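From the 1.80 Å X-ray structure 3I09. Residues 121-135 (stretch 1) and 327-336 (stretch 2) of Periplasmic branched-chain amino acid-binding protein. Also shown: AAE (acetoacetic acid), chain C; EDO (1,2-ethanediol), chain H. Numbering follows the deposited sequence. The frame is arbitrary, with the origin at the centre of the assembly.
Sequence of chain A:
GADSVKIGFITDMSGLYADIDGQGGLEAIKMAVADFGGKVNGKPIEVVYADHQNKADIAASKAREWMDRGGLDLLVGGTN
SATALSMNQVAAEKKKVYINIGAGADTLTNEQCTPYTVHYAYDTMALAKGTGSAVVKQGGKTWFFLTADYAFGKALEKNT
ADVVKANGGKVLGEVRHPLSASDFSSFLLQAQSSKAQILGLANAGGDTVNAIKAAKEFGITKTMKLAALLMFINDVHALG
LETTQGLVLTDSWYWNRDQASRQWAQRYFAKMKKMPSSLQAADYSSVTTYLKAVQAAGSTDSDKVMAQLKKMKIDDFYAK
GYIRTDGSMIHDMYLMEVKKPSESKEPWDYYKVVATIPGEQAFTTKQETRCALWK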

# COMPACT_ATOMS: atom_id res chain seq x y z
N ALA A 121 -3.09 3.99 -3.46
CA ALA A 121 -3.63 3.69 -2.12
C ALA A 121 -2.93 4.33 -0.93
O ALA A 121 -3.59 4.85 -0.01
CB ALA A 121 -3.72 2.18 -1.91
N TYR A 122 -1.61 4.27 -0.92
CA TYR A 122 -0.80 4.77 0.20
C TYR A 122 0.64 4.90 -0.30
O TYR A 122 0.97 4.37 -1.34
CB TYR A 122 -0.82 3.85 1.41
CG TYR A 122 -0.03 2.60 1.24
CD1 TYR A 122 -0.46 1.61 0.36
CD2 TYR A 122 1.22 2.45 1.82
CE1 TYR A 122 0.32 0.45 0.14
CE2 TYR A 122 1.98 1.28 1.65
CZ TYR A 122 1.55 0.31 0.79
OH TYR A 122 2.32 -0.83 0.60
N ASP A 123 1.48 5.60 0.44
CA ASP A 123 2.93 5.48 0.21
C ASP A 123 3.68 5.67 1.50
O ASP A 123 3.10 5.94 2.56
CB ASP A 123 3.47 6.41 -0.92
CG ASP A 123 3.40 7.89 -0.61
OD1 ASP A 123 3.52 8.28 0.56
OD2 ASP A 123 3.22 8.67 -1.59
N THR A 124 4.98 5.48 1.43
CA THR A 124 5.82 5.56 2.64
C THR A 124 5.93 6.94 3.25
O THR A 124 6.17 7.06 4.46
CB THR A 124 7.22 5.02 2.34
OG1 THR A 124 7.76 5.69 1.20
CG2 THR A 124 7.15 3.53 2.07
N MSE A 125 5.75 8.00 2.47
CA MSE A 125 5.69 9.35 3.05
C MSE A 125 4.43 9.50 3.94
O MSE A 125 4.52 10.02 5.04
CB MSE A 125 5.72 10.40 1.94
CG MSE A 125 5.58 11.79 2.40
SE MSE A 125 7.19 12.28 3.43
CE MSE A 125 8.35 12.59 1.92
N ALA A 126 3.27 9.05 3.48
CA ALA A 126 2.05 9.12 4.28
C ALA A 126 2.18 8.28 5.55
O ALA A 126 1.72 8.72 6.60
CB ALA A 126 0.81 8.67 3.48
N LEU A 127 2.78 7.09 5.45
CA LEU A 127 3.03 6.25 6.65
C LEU A 127 3.86 6.97 7.69
O LEU A 127 3.51 7.01 8.88
CB LEU A 127 3.66 4.90 6.29
CG LEU A 127 2.86 3.98 5.35
CD1 LEU A 127 3.63 2.74 4.96
CD2 LEU A 127 1.45 3.63 5.95
N ALA A 128 4.96 7.56 7.22
CA ALA A 128 5.88 8.29 8.07
C ALA A 128 5.23 9.50 8.72
O ALA A 128 5.35 9.72 9.93
CB ALA A 128 7.08 8.72 7.24
N LYS A 129 4.56 10.30 7.92
CA LYS A 129 3.89 11.48 8.40
C LYS A 129 2.75 11.15 9.36
O LYS A 129 2.51 11.90 10.29
CB LYS A 129 3.38 12.33 7.24
CG LYS A 129 4.56 13.03 6.48
CD LYS A 129 4.10 13.72 5.17
CE LYS A 129 3.40 15.09 5.41
NZ LYS A 129 3.18 15.86 4.08
N GLY A 130 2.07 10.03 9.16
CA GLY A 130 1.04 9.64 10.09
C GLY A 130 1.56 9.11 11.41
O GLY A 130 1.52 9.77 12.48
N THR A 131 2.08 7.90 11.33
CA THR A 131 2.51 7.13 12.48
C THR A 131 3.78 7.69 13.11
O THR A 131 3.86 7.83 14.34
CB THR A 131 2.73 5.68 12.06
OG1 THR A 131 1.48 5.18 11.55
CG2 THR A 131 3.18 4.82 13.25
N GLY A 132 4.74 8.05 12.29
CA GLY A 132 5.95 8.70 12.78
C GLY A 132 5.68 9.95 13.59
O GLY A 132 6.10 10.04 14.72
N SER A 133 4.94 10.91 13.01
CA SER A 133 4.61 12.15 13.71
C SER A 133 3.88 11.91 14.99
O SER A 133 4.18 12.56 15.99
CB SER A 133 3.76 13.09 12.88
OG SER A 133 4.38 13.36 11.64
N ALA A 134 2.90 11.00 14.95
CA ALA A 134 2.03 10.73 16.08
C ALA A 134 2.83 10.15 17.27
O ALA A 134 2.66 10.59 18.41
CB ALA A 134 0.88 9.81 15.68
N VAL A 135 3.70 9.20 16.98
CA VAL A 135 4.50 8.57 18.03
C VAL A 135 5.50 9.58 18.63
O VAL A 135 5.62 9.66 19.86
CB VAL A 135 5.19 7.30 17.52
CG1 VAL A 135 6.18 6.71 18.54
CG2 VAL A 135 4.15 6.24 17.13
N GLY A 327 1.57 11.80 -9.96
CA GLY A 327 0.94 10.49 -10.03
C GLY A 327 0.25 10.02 -8.76
O GLY A 327 -0.42 9.00 -8.77
N SER A 328 0.42 10.71 -7.64
CA SER A 328 -0.24 10.29 -6.43
C SER A 328 -1.74 10.55 -6.50
O SER A 328 -2.17 11.63 -6.87
CB SER A 328 0.30 11.03 -5.20
OG SER A 328 1.59 10.55 -4.91
N MSE A 329 -2.52 9.56 -6.09
CA MSE A 329 -3.95 9.76 -5.82
C MSE A 329 -4.07 10.34 -4.43
O MSE A 329 -3.77 9.66 -3.44
CB MSE A 329 -4.75 8.44 -5.96
CG MSE A 329 -6.25 8.66 -6.28
SE MSE A 329 -7.23 9.10 -4.70
CE MSE A 329 -7.64 7.27 -4.14
N ILE A 330 -4.50 11.61 -4.34
CA ILE A 330 -4.63 12.33 -3.09
C ILE A 330 -5.99 12.06 -2.45
O ILE A 330 -7.05 12.31 -3.05
CB ILE A 330 -4.40 13.86 -3.33
CG1 ILE A 330 -3.05 14.10 -4.02
CG2 ILE A 330 -4.47 14.60 -1.99
CD1 ILE A 330 -1.83 13.63 -3.22
N HIS A 331 -5.95 11.48 -1.26
CA HIS A 331 -7.11 11.13 -0.48
C HIS A 331 -6.73 11.12 1.00
O HIS A 331 -5.56 10.88 1.37
CB HIS A 331 -7.70 9.76 -0.94
CG HIS A 331 -6.71 8.61 -0.89
ND1 HIS A 331 -5.54 8.58 -1.63
CD2 HIS A 331 -6.75 7.44 -0.22
CE1 HIS A 331 -4.88 7.47 -1.36
NE2 HIS A 331 -5.60 6.74 -0.54
N ASP A 332 -7.72 11.36 1.85
CA ASP A 332 -7.50 11.38 3.29
C ASP A 332 -6.94 10.03 3.76
O ASP A 332 -7.31 8.97 3.25
CB ASP A 332 -8.81 11.60 4.04
CG ASP A 332 -9.39 13.01 3.87
OD1 ASP A 332 -8.75 13.92 3.28
OD2 ASP A 332 -10.55 13.16 4.36
N MSE A 333 -6.08 10.09 4.76
CA MSE A 333 -5.54 8.93 5.41
C MSE A 333 -6.06 8.92 6.86
O MSE A 333 -6.57 9.95 7.36
CB MSE A 333 -4.01 8.97 5.37
CG MSE A 333 -3.42 8.96 3.97
SE MSE A 333 -3.71 7.25 2.98
CE MSE A 333 -2.48 6.21 3.89
N TYR A 334 -5.96 7.77 7.54
CA TYR A 334 -6.51 7.59 8.89
C TYR A 334 -5.43 7.10 9.84
O TYR A 334 -4.76 6.09 9.56
CB TYR A 334 -7.68 6.58 8.87
CG TYR A 334 -8.73 7.06 7.89
CD1 TYR A 334 -9.58 8.09 8.23
CD2 TYR A 334 -8.77 6.57 6.58
CE1 TYR A 334 -10.49 8.60 7.35
CE2 TYR A 334 -9.67 7.07 5.68
CZ TYR A 334 -10.53 8.08 6.06
OH TYR A 334 -11.41 8.61 5.16
N LEU A 335 -5.28 7.80 10.95
CA LEU A 335 -4.44 7.36 12.07
C LEU A 335 -5.36 6.57 12.98
O LEU A 335 -6.37 7.10 13.45
CB LEU A 335 -3.90 8.57 12.83
CG LEU A 335 -2.85 8.28 13.91
CD1 LEU A 335 -1.58 7.69 13.25
CD2 LEU A 335 -2.53 9.53 14.71
N MSE A 336 -5.04 5.30 13.20
CA MSE A 336 -5.87 4.43 14.02
C MSE A 336 -5.11 3.79 15.14
O MSE A 336 -3.87 3.69 15.11
CB MSE A 336 -6.47 3.39 13.10
CG MSE A 336 -7.16 4.26 12.07
SE MSE A 336 -8.45 3.48 11.26
CE MSE A 336 -7.33 2.23 10.46
O1 AAE C . 5.94 -1.77 -0.92
C2 AAE C . 6.11 -2.86 -0.35
O3 AAE C . 7.04 -3.64 -0.66
C4 AAE C . 5.20 -3.22 0.81
C5 AAE C . 4.01 -4.02 0.35
O8 AAE C . 3.73 -4.13 -0.87
C9 AAE C . 3.12 -4.53 1.44
C1 EDO H . -8.33 14.51 -1.01
O1 EDO H . -7.93 14.65 0.35
C2 EDO H . -9.12 15.71 -1.48
O2 EDO H . -10.37 15.31 -2.05
O HOH W 1 1.09 8.21 -3.39

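Met333 and Leu335 of the strand bury the most surface, 67 and 64 Å² of 355 Å² in all, and the helix meets them with small residues. Met333, a selenomethionine, points toward the first stretch and folds through three m rotamers, which sets its CE 3.8 Å from Tyr122 CB and 4.1 Å from Ala126 CB. Its flexible selenoether thus fills the space where the loop becomes helix, and the short Ala126 leaves room for it. Two residues on, Leu335 starts sideways but its t,p rotamer brings the branched end to the helix: CD2 packs 3.6 Å from Ala134 CB, and CD1 lies 3.8 Å from Gly130 O. Here the leucine touches the helix backbone itself.

Ala121 ranks third, and it contributes backbone rather than side chain. Its CB points away, while its carbonyl O accepts a hydrogen bond from His331 NE2 at 2.8 Å, with the oxygen at the ring edge, near its plane. His331 ND1 donates to Met329 O, also at 2.8 Å, so the imidazole is held from both nitrogens and ties the loop to the second stretch. All four of Met333, Leu335, Ala121 and His331 are buried, while Ala134 stays partly exposed.

A water extends this polar end, donating to Asp123 OD2 and hydrogen-bonded to Ser328 OG, each 2.8 Å away. Asp123 also caps the helix: its OD1 accepts from Ala126 N at 3.0 Å.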